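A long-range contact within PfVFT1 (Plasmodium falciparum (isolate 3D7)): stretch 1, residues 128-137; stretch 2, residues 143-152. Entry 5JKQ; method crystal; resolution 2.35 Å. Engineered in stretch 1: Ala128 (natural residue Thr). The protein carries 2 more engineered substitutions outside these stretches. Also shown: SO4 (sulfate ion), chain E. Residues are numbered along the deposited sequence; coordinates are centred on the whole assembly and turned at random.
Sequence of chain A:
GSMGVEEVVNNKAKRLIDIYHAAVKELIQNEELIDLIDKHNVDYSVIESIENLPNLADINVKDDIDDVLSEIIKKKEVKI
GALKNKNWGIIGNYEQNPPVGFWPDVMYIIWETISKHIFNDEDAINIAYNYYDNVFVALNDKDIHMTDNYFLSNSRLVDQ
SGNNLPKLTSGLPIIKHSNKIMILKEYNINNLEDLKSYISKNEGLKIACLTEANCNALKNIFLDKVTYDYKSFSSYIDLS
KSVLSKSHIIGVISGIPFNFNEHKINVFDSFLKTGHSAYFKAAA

Stretch 1 (128-137) AYNYYDNVFV
Stretch 2 (143-152) DIHMTDNYFL

Val135 lies at the centre of the contact. It is the first residue of a helix (phi/psi -74/-31), its CA-to-CB bond points toward stretch 2, and its chi1 is t. Val135 CG1 faces Ile144 and Thr147, and Val135 CG2 makes the closer approach to Phe151. Val135 CG1 lies 3.5 Å from Ile144 CD1 and 3.8 Å from Thr147 CG2. Val135 CG2 lies 3.7 Å from Phe151 CZ. These are apolar contacts, and Val135 has the largest area covered by the other stretch, 73 Å² of residue surface.

Ile144 adopts chi1 p and chi2 t, with an extended backbone (-138/155). Its branches divide the work: CD1 meets Val135, while Ile144 CG2 lies 3.7 Å from Tyr132 CE2, at the edge of the tyrosine ring. Thr147 (chi1 p) turns its methyl inward, and its hydroxyl donates to the backbone next door, Thr147 OG1 to Asp148 O at 3.1 Å.

Phe136 follows in the helix with chi1 m and chi2 -61°. Its CA-to-CB bond points sideways, but the ring end comes nearer. Phe136 CZ lies 4.1 Å from Phe151 CD1. Phe151 has chi1 m and chi2 -86°. The two ring centroids are 5.5 Å apart and the planes meet at 57°, an oblique pair.

The backbones stay well apart. Stretch 1 runs as a strand over 128-132, passes through Asp133 and Asn134, and enters the helix at Val135. Stretch 2 has a short strand at 146-147. The nearest CA pairs are Asn130 CA to Ile144 CA at 7.6 Å and Val135 CA to Thr147 CA at 6.9 Å. No backbone hydrogen bond joins the stretches, so side chains make the contact. Together they bury 463 Å².

Asn134 (chi1 t) caps the helix: Val137 N donates to Asn134 OD1 at 2.9 Å. A sulfate, probably from the crystallisation liquor, sits at the same turn. Asp133 N donates to SO4 O3 at 2.7 Å, and Asn134 N to SO4 O1 at 3.0 Å.

At one margin, Tyr132 (-141/162, chi1 m, chi2 -86°) places its OH 3.5 Å from Asp143 CB.

The polar edge is Tyr129 and Asp148. Tyr129 has chi1 -96°, between wells, and chi2 -80°. Its CA-to-CB bond points sideways, yet its hydroxyl reaches stretch 2. Tyr129 OH donates to Asp148 OD2 at 2.6 Å, a short bond to a carboxylate oxygen near the ring plane. Asp148 (-64/165, chi1 t) uses its other oxygen locally: Tyr150 N donates to Asp148 OD1 at 3.1 Å.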

# COMPACT_ATOMS: atom_id res chain seq x y z
N ALA A 128 -12.61 -15.23 -0.36
CA ALA A 128 -12.09 -16.09 -1.42
C ALA A 128 -10.99 -15.38 -2.20
O ALA A 128 -11.25 -14.45 -2.95
CB ALA A 128 -13.21 -16.51 -2.37
N TYR A 129 -9.75 -15.82 -2.00
CA TYR A 129 -8.61 -15.25 -2.71
C TYR A 129 -8.42 -15.90 -4.08
O TYR A 129 -8.37 -17.12 -4.19
CB TYR A 129 -7.33 -15.40 -1.89
CG TYR A 129 -6.99 -14.18 -1.06
CD1 TYR A 129 -6.36 -13.08 -1.63
CD2 TYR A 129 -7.28 -14.14 0.30
CE1 TYR A 129 -6.04 -11.97 -0.88
CE2 TYR A 129 -6.97 -13.03 1.06
CZ TYR A 129 -6.34 -11.95 0.46
OH TYR A 129 -6.02 -10.84 1.21
N ASN A 130 -8.33 -15.06 -5.12
CA ASN A 130 -7.96 -15.51 -6.46
C ASN A 130 -6.67 -14.83 -6.89
O ASN A 130 -6.50 -13.63 -6.67
CB ASN A 130 -9.08 -15.23 -7.46
CG ASN A 130 -10.34 -16.03 -7.19
OD1 ASN A 130 -10.60 -16.43 -6.05
ND2 ASN A 130 -11.12 -16.29 -8.23
N TYR A 131 -5.78 -15.59 -7.51
CA TYR A 131 -4.47 -15.07 -7.89
C TYR A 131 -4.36 -14.85 -9.40
O TYR A 131 -4.83 -15.67 -10.19
CB TYR A 131 -3.36 -16.01 -7.42
CG TYR A 131 -3.34 -16.24 -5.92
CD1 TYR A 131 -3.81 -15.27 -5.04
CD2 TYR A 131 -2.84 -17.42 -5.39
CE1 TYR A 131 -3.79 -15.48 -3.67
CE2 TYR A 131 -2.82 -17.64 -4.03
CZ TYR A 131 -3.29 -16.66 -3.17
OH TYR A 131 -3.27 -16.88 -1.82
N TYR A 132 -3.75 -13.73 -9.79
CA TYR A 132 -3.57 -13.38 -11.19
C TYR A 132 -2.20 -12.75 -11.43
O TYR A 132 -1.56 -12.29 -10.49
CB TYR A 132 -4.66 -12.41 -11.66
CG TYR A 132 -6.07 -12.87 -11.38
CD1 TYR A 132 -6.74 -13.70 -12.27
CD2 TYR A 132 -6.75 -12.47 -10.23
CE1 TYR A 132 -8.04 -14.12 -12.03
CE2 TYR A 132 -8.04 -12.89 -9.98
CZ TYR A 132 -8.68 -13.71 -10.88
OH TYR A 132 -9.96 -14.13 -10.62
N ASP A 133 -1.76 -12.73 -12.68
CA ASP A 133 -0.54 -12.01 -13.05
C ASP A 133 -0.84 -10.52 -13.11
O ASP A 133 -0.09 -9.70 -12.57
CB ASP A 133 0.01 -12.51 -14.38
CG ASP A 133 0.68 -13.87 -14.27
OD1 ASP A 133 1.39 -14.10 -13.26
OD2 ASP A 133 0.51 -14.70 -15.18
N ASN A 134 -1.93 -10.17 -13.79
CA ASN A 134 -2.44 -8.80 -13.80
C ASN A 134 -3.78 -8.75 -13.07
O ASN A 134 -4.81 -9.15 -13.61
CB ASN A 134 -2.59 -8.29 -15.24
CG ASN A 134 -2.93 -6.80 -15.31
OD1 ASN A 134 -3.71 -6.29 -14.50
ND2 ASN A 134 -2.34 -6.11 -16.28
N VAL A 135 -3.75 -8.27 -11.83
CA VAL A 135 -4.94 -8.23 -10.99
C VAL A 135 -5.90 -7.14 -11.46
O VAL A 135 -7.11 -7.28 -11.33
CB VAL A 135 -4.58 -8.00 -9.51
CG1 VAL A 135 -5.82 -8.08 -8.63
CG2 VAL A 135 -3.55 -9.02 -9.05
N PHE A 136 -5.35 -6.07 -12.02
CA PHE A 136 -6.17 -4.94 -12.45
C PHE A 136 -7.04 -5.29 -13.66
O PHE A 136 -8.09 -4.69 -13.86
CB PHE A 136 -5.29 -3.73 -12.77
CG PHE A 136 -4.53 -3.20 -11.58
CD1 PHE A 136 -5.20 -2.73 -10.47
CD2 PHE A 136 -3.14 -3.18 -11.58
CE1 PHE A 136 -4.51 -2.25 -9.37
CE2 PHE A 136 -2.45 -2.69 -10.48
CZ PHE A 136 -3.13 -2.23 -9.38
N VAL A 137 -6.59 -6.26 -14.45
CA VAL A 137 -7.39 -6.76 -15.57
C VAL A 137 -8.57 -7.56 -15.04
O VAL A 137 -9.70 -7.38 -15.47
CB VAL A 137 -6.53 -7.62 -16.53
CG1 VAL A 137 -7.38 -8.64 -17.30
CG2 VAL A 137 -5.77 -6.73 -17.50
N ASP A 143 -13.86 -10.32 -12.37
CA ASP A 143 -13.49 -11.63 -11.82
C ASP A 143 -13.33 -11.53 -10.31
O ASP A 143 -13.43 -12.53 -9.60
CB ASP A 143 -12.19 -12.14 -12.45
CG ASP A 143 -12.34 -12.44 -13.93
OD1 ASP A 143 -13.37 -13.01 -14.32
OD2 ASP A 143 -11.42 -12.10 -14.70
N ILE A 144 -13.10 -10.31 -9.83
CA ILE A 144 -12.93 -10.05 -8.41
C ILE A 144 -13.67 -8.78 -8.01
O ILE A 144 -13.93 -7.91 -8.85
CB ILE A 144 -11.43 -9.90 -8.04
CG1 ILE A 144 -10.75 -8.92 -9.00
CG2 ILE A 144 -10.75 -11.26 -8.07
CD1 ILE A 144 -9.30 -8.62 -8.68
N HIS A 145 -14.04 -8.68 -6.74
CA HIS A 145 -14.66 -7.48 -6.20
C HIS A 145 -13.59 -6.48 -5.76
O HIS A 145 -13.83 -5.27 -5.73
CB HIS A 145 -15.57 -7.82 -5.02
CG HIS A 145 -16.61 -8.85 -5.34
ND1 HIS A 145 -16.86 -9.93 -4.53
CD2 HIS A 145 -17.48 -8.95 -6.38
CE1 HIS A 145 -17.83 -10.66 -5.05
NE2 HIS A 145 -18.22 -10.08 -6.17
N MSE A 146 -12.41 -7.00 -5.45
CA MSE A 146 -11.35 -6.22 -4.81
C MSE A 146 -9.96 -6.71 -5.13
O MSE A 146 -9.74 -7.89 -5.36
CB MSE A 146 -11.50 -6.27 -3.30
CG MSE A 146 -12.45 -5.29 -2.69
SE MSE A 146 -12.39 -5.55 -0.77
CE MSE A 146 -10.91 -4.36 -0.36
N THR A 147 -9.00 -5.79 -5.07
CA THR A 147 -7.60 -6.16 -4.99
C THR A 147 -7.24 -6.28 -3.51
O THR A 147 -7.97 -5.80 -2.65
CB THR A 147 -6.67 -5.13 -5.65
OG1 THR A 147 -6.67 -3.91 -4.89
CG2 THR A 147 -7.12 -4.84 -7.08
N ASP A 148 -6.11 -6.92 -3.22
CA ASP A 148 -5.58 -6.95 -1.87
C ASP A 148 -5.21 -5.52 -1.46
O ASP A 148 -5.12 -4.63 -2.31
CB ASP A 148 -4.36 -7.87 -1.79
CG ASP A 148 -4.00 -8.23 -0.36
OD1 ASP A 148 -3.51 -7.35 0.37
OD2 ASP A 148 -4.19 -9.41 0.02
N ASN A 149 -5.00 -5.29 -0.17
CA ASN A 149 -4.69 -3.95 0.32
C ASN A 149 -3.23 -3.54 0.12
O ASN A 149 -2.90 -2.36 0.24
CB ASN A 149 -5.03 -3.83 1.81
CG ASN A 149 -6.49 -4.10 2.10
OD1 ASN A 149 -7.37 -3.32 1.74
ND2 ASN A 149 -6.76 -5.22 2.77
N TYR A 150 -2.35 -4.49 -0.18
CA TYR A 150 -0.92 -4.21 -0.18
C TYR A 150 -0.47 -3.40 -1.39
O TYR A 150 0.61 -2.83 -1.39
CB TYR A 150 -0.10 -5.51 -0.09
CG TYR A 150 -0.21 -6.47 -1.27
CD1 TYR A 150 0.30 -6.14 -2.52
CD2 TYR A 150 -0.78 -7.73 -1.11
CE1 TYR A 150 0.22 -7.02 -3.58
CE2 TYR A 150 -0.86 -8.61 -2.16
CZ TYR A 150 -0.37 -8.26 -3.40
OH TYR A 150 -0.45 -9.13 -4.45
N PHE A 151 -1.31 -3.35 -2.42
CA PHE A 151 -0.96 -2.67 -3.66
C PHE A 151 -0.62 -1.21 -3.41
O PHE A 151 -1.25 -0.54 -2.59
CB PHE A 151 -2.10 -2.78 -4.67
CG PHE A 151 -2.21 -4.13 -5.30
CD1 PHE A 151 -1.46 -4.45 -6.42
CD2 PHE A 151 -3.04 -5.09 -4.77
CE1 PHE A 151 -1.55 -5.70 -7.00
CE2 PHE A 151 -3.14 -6.34 -5.34
CZ PHE A 151 -2.39 -6.65 -6.46
N LEU A 152 0.40 -0.72 -4.12
CA LEU A 152 0.85 0.66 -3.97
C LEU A 152 -0.24 1.65 -4.38
O LEU A 152 -1.04 1.38 -5.27
CB LEU A 152 2.11 0.90 -4.81
CG LEU A 152 3.31 0.01 -4.50
CD1 LEU A 152 4.47 0.36 -5.41
CD2 LEU A 152 3.73 0.13 -3.04
S SO4 E . -3.60 -13.65 -15.47
O1 SO4 E . -3.63 -12.24 -15.07
O2 SO4 E . -4.97 -14.15 -15.61
O3 SO4 E . -2.92 -14.44 -14.45
O4 SO4 E . -2.90 -13.78 -16.74